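Local coordinates for protein BauA (Acinetobacter baumannii, PDB 6HCP) that probably serves as the TonB-dependent outer-membrane receptor that carries ferric preacinetobactin, a siderophore complex, across the outer membrane, at residues A[665-678]-A[694-706]. Numbering follows the deposited sequence. Where two conformers were deposited one is given.
With C8E ((hydroxyethyloxy)tri(ethyloxy)octane), chain B; EDO (1,2-ethanediol), chain K; PO4 (phosphate ion), chain C.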
# COMPACT_ATOMS: atom_id res chain seq x y z
N HIS A 665 11.16 32.09 8.39
CA HIS A 665 10.48 31.95 7.07
C HIS A 665 9.42 30.85 7.11
O HIS A 665 9.74 29.69 7.38
CB HIS A 665 11.52 31.70 5.98
CG HIS A 665 12.41 32.86 5.72
ND1 HIS A 665 12.21 33.72 4.66
CD2 HIS A 665 13.51 33.31 6.37
CE1 HIS A 665 13.16 34.65 4.66
NE2 HIS A 665 13.97 34.40 5.69
N PRO A 666 8.13 31.16 6.82
CA PRO A 666 7.09 30.13 6.76
C PRO A 666 7.46 29.02 5.76
O PRO A 666 7.92 29.30 4.66
CB PRO A 666 5.82 30.88 6.33
CG PRO A 666 6.08 32.32 6.80
CD PRO A 666 7.58 32.51 6.67
N VAL A 667 7.33 27.77 6.21
CA VAL A 667 7.54 26.58 5.40
C VAL A 667 6.37 25.62 5.66
O VAL A 667 5.96 25.43 6.80
CB VAL A 667 8.88 25.89 5.74
CG1 VAL A 667 9.02 24.56 5.03
CG2 VAL A 667 10.07 26.79 5.41
N THR A 668 5.82 25.05 4.57
CA THR A 668 4.76 24.06 4.67
C THR A 668 5.11 22.83 3.80
O THR A 668 5.50 22.95 2.64
CB THR A 668 3.40 24.62 4.25
OG1 THR A 668 3.04 25.67 5.15
CG2 THR A 668 2.30 23.59 4.28
N PHE A 669 5.03 21.67 4.44
CA PHE A 669 5.19 20.36 3.81
C PHE A 669 3.81 19.71 3.66
O PHE A 669 3.01 19.77 4.58
CB PHE A 669 6.05 19.44 4.68
CG PHE A 669 7.43 19.96 4.99
CD1 PHE A 669 7.64 20.84 6.05
CD2 PHE A 669 8.51 19.63 4.19
CE1 PHE A 669 8.89 21.36 6.30
CE2 PHE A 669 9.77 20.14 4.46
CZ PHE A 669 9.96 21.02 5.50
N ARG A 670 3.55 19.11 2.49
CA ARG A 670 2.27 18.47 2.22
C ARG A 670 2.53 17.12 1.56
O ARG A 670 3.38 16.97 0.67
CB ARG A 670 1.39 19.33 1.30
CG ARG A 670 0.90 20.62 1.92
CD ARG A 670 0.15 21.51 0.94
NE ARG A 670 -0.47 22.64 1.60
CZ ARG A 670 -0.05 23.90 1.49
NH1 ARG A 670 1.12 24.17 0.94
NH2 ARG A 670 -0.81 24.87 1.94
N ALA A 671 1.74 16.14 2.00
CA ALA A 671 1.76 14.81 1.45
C ALA A 671 0.30 14.36 1.30
O ALA A 671 -0.45 14.48 2.25
CB ALA A 671 2.52 13.86 2.35
N ASN A 672 -0.02 13.79 0.13
CA ASN A 672 -1.39 13.33 -0.16
C ASN A 672 -1.32 12.02 -0.95
O ASN A 672 -0.46 11.86 -1.81
CB ASN A 672 -2.20 14.34 -0.98
CG ASN A 672 -2.50 15.60 -0.21
OD1 ASN A 672 -1.64 16.48 -0.11
ND2 ASN A 672 -3.59 15.53 0.54
N ILE A 673 -2.21 11.09 -0.60
CA ILE A 673 -2.47 9.92 -1.39
C ILE A 673 -3.95 9.95 -1.76
O ILE A 673 -4.80 9.96 -0.90
CB ILE A 673 -2.14 8.60 -0.64
CG1 ILE A 673 -0.73 8.62 -0.04
CG2 ILE A 673 -2.34 7.41 -1.57
CD1 ILE A 673 -0.41 7.38 0.78
N TYR A 674 -4.22 9.92 -3.07
CA TYR A 674 -5.57 9.84 -3.60
C TYR A 674 -5.84 8.40 -4.07
O TYR A 674 -4.96 7.78 -4.66
CB TYR A 674 -5.72 10.88 -4.72
CG TYR A 674 -5.75 12.30 -4.22
CD1 TYR A 674 -6.89 12.82 -3.62
CD2 TYR A 674 -4.61 13.10 -4.24
CE1 TYR A 674 -6.89 14.07 -3.03
CE2 TYR A 674 -4.62 14.38 -3.70
CZ TYR A 674 -5.76 14.86 -3.08
OH TYR A 674 -5.81 16.12 -2.55
N ASN A 675 -7.10 7.98 -3.99
CA ASN A 675 -7.51 6.61 -4.27
C ASN A 675 -6.54 5.65 -3.55
O ASN A 675 -5.88 4.82 -4.17
CB ASN A 675 -7.61 6.33 -5.77
CG ASN A 675 -8.26 5.00 -6.04
OD1 ASN A 675 -8.76 4.36 -5.12
ND2 ASN A 675 -8.26 4.56 -7.30
N LEU A 676 -6.47 5.78 -2.23
CA LEU A 676 -5.46 5.05 -1.47
C LEU A 676 -5.67 3.53 -1.54
O LEU A 676 -4.70 2.79 -1.45
CB LEU A 676 -5.40 5.58 -0.04
CG LEU A 676 -6.41 5.08 0.97
CD1 LEU A 676 -5.86 3.89 1.74
CD2 LEU A 676 -6.76 6.19 1.95
N THR A 677 -6.91 3.08 -1.77
CA THR A 677 -7.16 1.63 -1.90
C THR A 677 -6.87 1.12 -3.31
O THR A 677 -6.84 -0.09 -3.53
CB THR A 677 -8.58 1.22 -1.48
OG1 THR A 677 -9.51 1.65 -2.48
CG2 THR A 677 -8.97 1.74 -0.11
N ASN A 678 -6.55 2.04 -4.24
CA ASN A 678 -6.23 1.71 -5.65
C ASN A 678 -7.39 0.94 -6.29
O ASN A 678 -7.18 -0.01 -7.04
CB ASN A 678 -4.92 0.94 -5.78
CG ASN A 678 -4.31 1.03 -7.16
OD1 ASN A 678 -4.45 2.04 -7.85
ND2 ASN A 678 -3.71 -0.07 -7.59
N ALA A 694 -8.82 7.12 -12.05
CA ALA A 694 -7.43 7.33 -11.72
C ALA A 694 -7.00 6.33 -10.66
O ALA A 694 -7.72 6.05 -9.71
CB ALA A 694 -7.23 8.75 -11.22
N PRO A 695 -5.77 5.79 -10.77
CA PRO A 695 -5.23 4.88 -9.75
C PRO A 695 -4.78 5.63 -8.48
O PRO A 695 -4.79 6.87 -8.43
CB PRO A 695 -4.02 4.29 -10.45
CG PRO A 695 -3.50 5.44 -11.29
CD PRO A 695 -4.77 6.15 -11.78
N ARG A 696 -4.30 4.87 -7.50
CA ARG A 696 -3.62 5.45 -6.33
C ARG A 696 -2.54 6.41 -6.82
O ARG A 696 -1.77 6.06 -7.69
CB ARG A 696 -2.95 4.34 -5.50
CG ARG A 696 -2.24 4.85 -4.25
CD ARG A 696 -1.45 3.73 -3.59
NE ARG A 696 -2.33 2.71 -3.07
CZ ARG A 696 -2.23 1.39 -3.28
NH1 ARG A 696 -1.30 0.89 -4.08
NH2 ARG A 696 -3.05 0.57 -2.65
N THR A 697 -2.53 7.62 -6.27
CA THR A 697 -1.66 8.67 -6.75
C THR A 697 -1.05 9.36 -5.51
O THR A 697 -1.77 9.75 -4.59
CB THR A 697 -2.43 9.68 -7.63
OG1 THR A 697 -2.95 9.04 -8.79
CG2 THR A 697 -1.57 10.84 -8.07
N TYR A 698 0.29 9.47 -5.51
CA TYR A 698 1.03 10.12 -4.41
C TYR A 698 1.41 11.55 -4.84
O TYR A 698 1.84 11.76 -5.97
CB TYR A 698 2.30 9.33 -4.07
CG TYR A 698 2.12 7.86 -3.71
CD1 TYR A 698 1.96 6.89 -4.69
CD2 TYR A 698 2.19 7.43 -2.40
CE1 TYR A 698 1.82 5.55 -4.37
CE2 TYR A 698 1.99 6.10 -2.06
CZ TYR A 698 1.86 5.15 -3.05
OH TYR A 698 1.77 3.82 -2.75
N MET A 699 1.23 12.52 -3.94
CA MET A 699 1.62 13.91 -4.20
C MET A 699 2.39 14.47 -3.00
O MET A 699 1.96 14.33 -1.85
CB MET A 699 0.39 14.79 -4.46
CG MET A 699 -0.42 14.37 -5.69
SD MET A 699 -1.71 15.59 -6.03
CE MET A 699 -2.72 14.73 -7.24
N LEU A 700 3.53 15.11 -3.29
CA LEU A 700 4.31 15.83 -2.27
C LEU A 700 4.52 17.28 -2.72
O LEU A 700 4.79 17.52 -3.88
CB LEU A 700 5.67 15.15 -2.09
CG LEU A 700 5.62 13.68 -1.68
CD1 LEU A 700 7.00 13.04 -1.79
CD2 LEU A 700 5.06 13.52 -0.28
N SER A 701 4.50 18.20 -1.75
CA SER A 701 4.93 19.54 -2.03
C SER A 701 5.61 20.15 -0.81
O SER A 701 5.28 19.83 0.33
CB SER A 701 3.80 20.43 -2.54
OG SER A 701 2.85 20.71 -1.54
N VAL A 702 6.49 21.13 -1.09
CA VAL A 702 7.17 21.93 -0.08
C VAL A 702 7.14 23.39 -0.54
O VAL A 702 7.52 23.67 -1.66
CB VAL A 702 8.62 21.45 0.11
CG1 VAL A 702 9.36 22.33 1.11
CG2 VAL A 702 8.67 19.99 0.53
N SER A 703 6.67 24.28 0.34
CA SER A 703 6.67 25.70 0.05
C SER A 703 7.56 26.45 1.06
O SER A 703 7.63 26.10 2.23
CB SER A 703 5.28 26.24 0.05
OG SER A 703 4.80 26.39 1.38
N TYR A 704 8.20 27.51 0.55
CA TYR A 704 9.04 28.40 1.33
C TYR A 704 8.69 29.85 0.96
O TYR A 704 8.68 30.21 -0.23
CB TYR A 704 10.51 28.12 1.02
CG TYR A 704 11.48 29.06 1.69
CD1 TYR A 704 11.98 28.79 2.95
CD2 TYR A 704 12.01 30.15 1.01
CE1 TYR A 704 12.95 29.59 3.54
CE2 TYR A 704 12.96 30.97 1.59
CZ TYR A 704 13.42 30.70 2.87
OH TYR A 704 14.31 31.54 3.47
N ASP A 705 8.44 30.68 1.99
CA ASP A 705 8.16 32.11 1.82
C ASP A 705 9.44 32.92 2.08
O ASP A 705 10.03 32.85 3.17
CB ASP A 705 7.07 32.56 2.79
CG ASP A 705 5.68 32.06 2.43
OD1 ASP A 705 5.58 31.09 1.66
OD2 ASP A 705 4.72 32.58 2.99
N PHE A 706 9.86 33.70 1.08
CA PHE A 706 11.06 34.54 1.16
C PHE A 706 10.76 35.80 1.98
O PHE A 706 11.69 36.48 2.41
CB PHE A 706 11.58 34.89 -0.23
CG PHE A 706 12.13 33.72 -1.01
CD1 PHE A 706 11.29 32.92 -1.78
CD2 PHE A 706 13.49 33.45 -1.02
CE1 PHE A 706 11.80 31.87 -2.52
CE2 PHE A 706 14.00 32.39 -1.76
CZ PHE A 706 13.15 31.60 -2.51
OXT PHE A 706 9.62 36.08 2.37
C2 C8E B . -1.47 3.16 3.61
C3 C8E B . -1.02 1.74 3.24
C4 C8E B . -1.96 1.09 2.22
C5 C8E B . -1.47 -0.29 1.76
C6 C8E B . -0.24 -0.28 0.84
C7 C8E B . -0.43 0.67 -0.34
C8 C8E B . 0.17 2.04 -0.05
O9 C8E B . 1.40 1.86 0.66
C10 C8E B . 2.10 3.07 0.89
C11 C8E B . 2.67 3.05 2.29
O12 C8E B . 2.33 4.27 2.97
C13 C8E B . 2.68 4.25 4.35
C14 C8E B . 3.30 5.58 4.79
O15 C8E B . 2.83 6.65 3.96
C16 C8E B . 3.78 7.12 2.99
C17 C8E B . 3.51 8.59 2.65
O18 C8E B . 4.17 8.93 1.43
C19 C8E B . 3.86 10.25 0.99
C20 C8E B . 3.39 10.24 -0.47
C1 EDO K . -1.93 18.23 2.63
O1 EDO K . -2.47 19.60 2.66
C2 EDO K . -2.81 17.37 3.56
O2 EDO K . -4.15 17.26 3.04
P PO4 C . -0.13 -2.65 -4.21
O1 PO4 C . 0.24 -3.79 -3.26
O2 PO4 C . -1.64 -2.52 -4.39
O3 PO4 C . 0.54 -2.86 -5.54
O4 PO4 C . 0.42 -1.38 -3.60
O HOH W 1 5.73 28.65 2.87
O HOH W 2 3.48 22.64 0.48
O HOH W 3 2.08 26.93 0.67
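Arg696 holds its guanidinium between Asn678 CB on one face and the alkyl carbon C7 of the detergent C8E on the other. At the edge NE and NH2 both donate to one acceptor, Leu676 O, with NE at 2.9 Å from it and reaching it from above the carbonyl plane, while NH1 makes weak bonds to a phosphate, probably from the crystallisation liquor, that Arg696 of each of the two neighbouring subunits also binds. The bend at chi3 (-66°) brings NE and NH2 to Leu676 O in the turn 675-678, where Asn678 OD1 takes a nearly straight bond from Arg696 N (2.9 Å, 172°). Asn675 ND2 ties the same turn to Ala694 O at 2.9 Å, in the plane of its amide.

At the far end Tyr704 OH sits over one face of the His665 imidazole, 3.2 Å from CG; the two rings are nearly parallel but slid apart. ND1, in the ring plane, donates to Asp705 O at 2.8 Å.

Between these ends, paired backbone bonds join the antiparallel strands from Thr668-Ser703 to Tyr674-Thr697. On the face of Phe669, Ala671 and Ile673, Ala671 CB meets Leu700 CD2 at 3.7 Å, and C8E lies against Leu700 and Tyr698. Around Phe669, Ala671 and Leu700 this surface probably faces lipid; at Tyr698 and Arg696 it meets neighbouring subunits. The other face is more polar. Arg670, extended from CG to NE, shares a water with Ser701 OG and another with Ser703 OG, and Thr668 CG2 lies over one face of its guanidinium. Met699 crosses the Tyr674 side chain at about a right angle in an oblique Met-aromatic contact, SD 3.9 Å from CE2.

That polar face meets the plug: Arg670 forms a salt bridge with Asp74 of helix 69-75, and Asn672 bonds to Gln76. Strand 645-662 flanks 665-674, while 697-705 pairs with 173-181, closing the TonB-dependent receptor barrel.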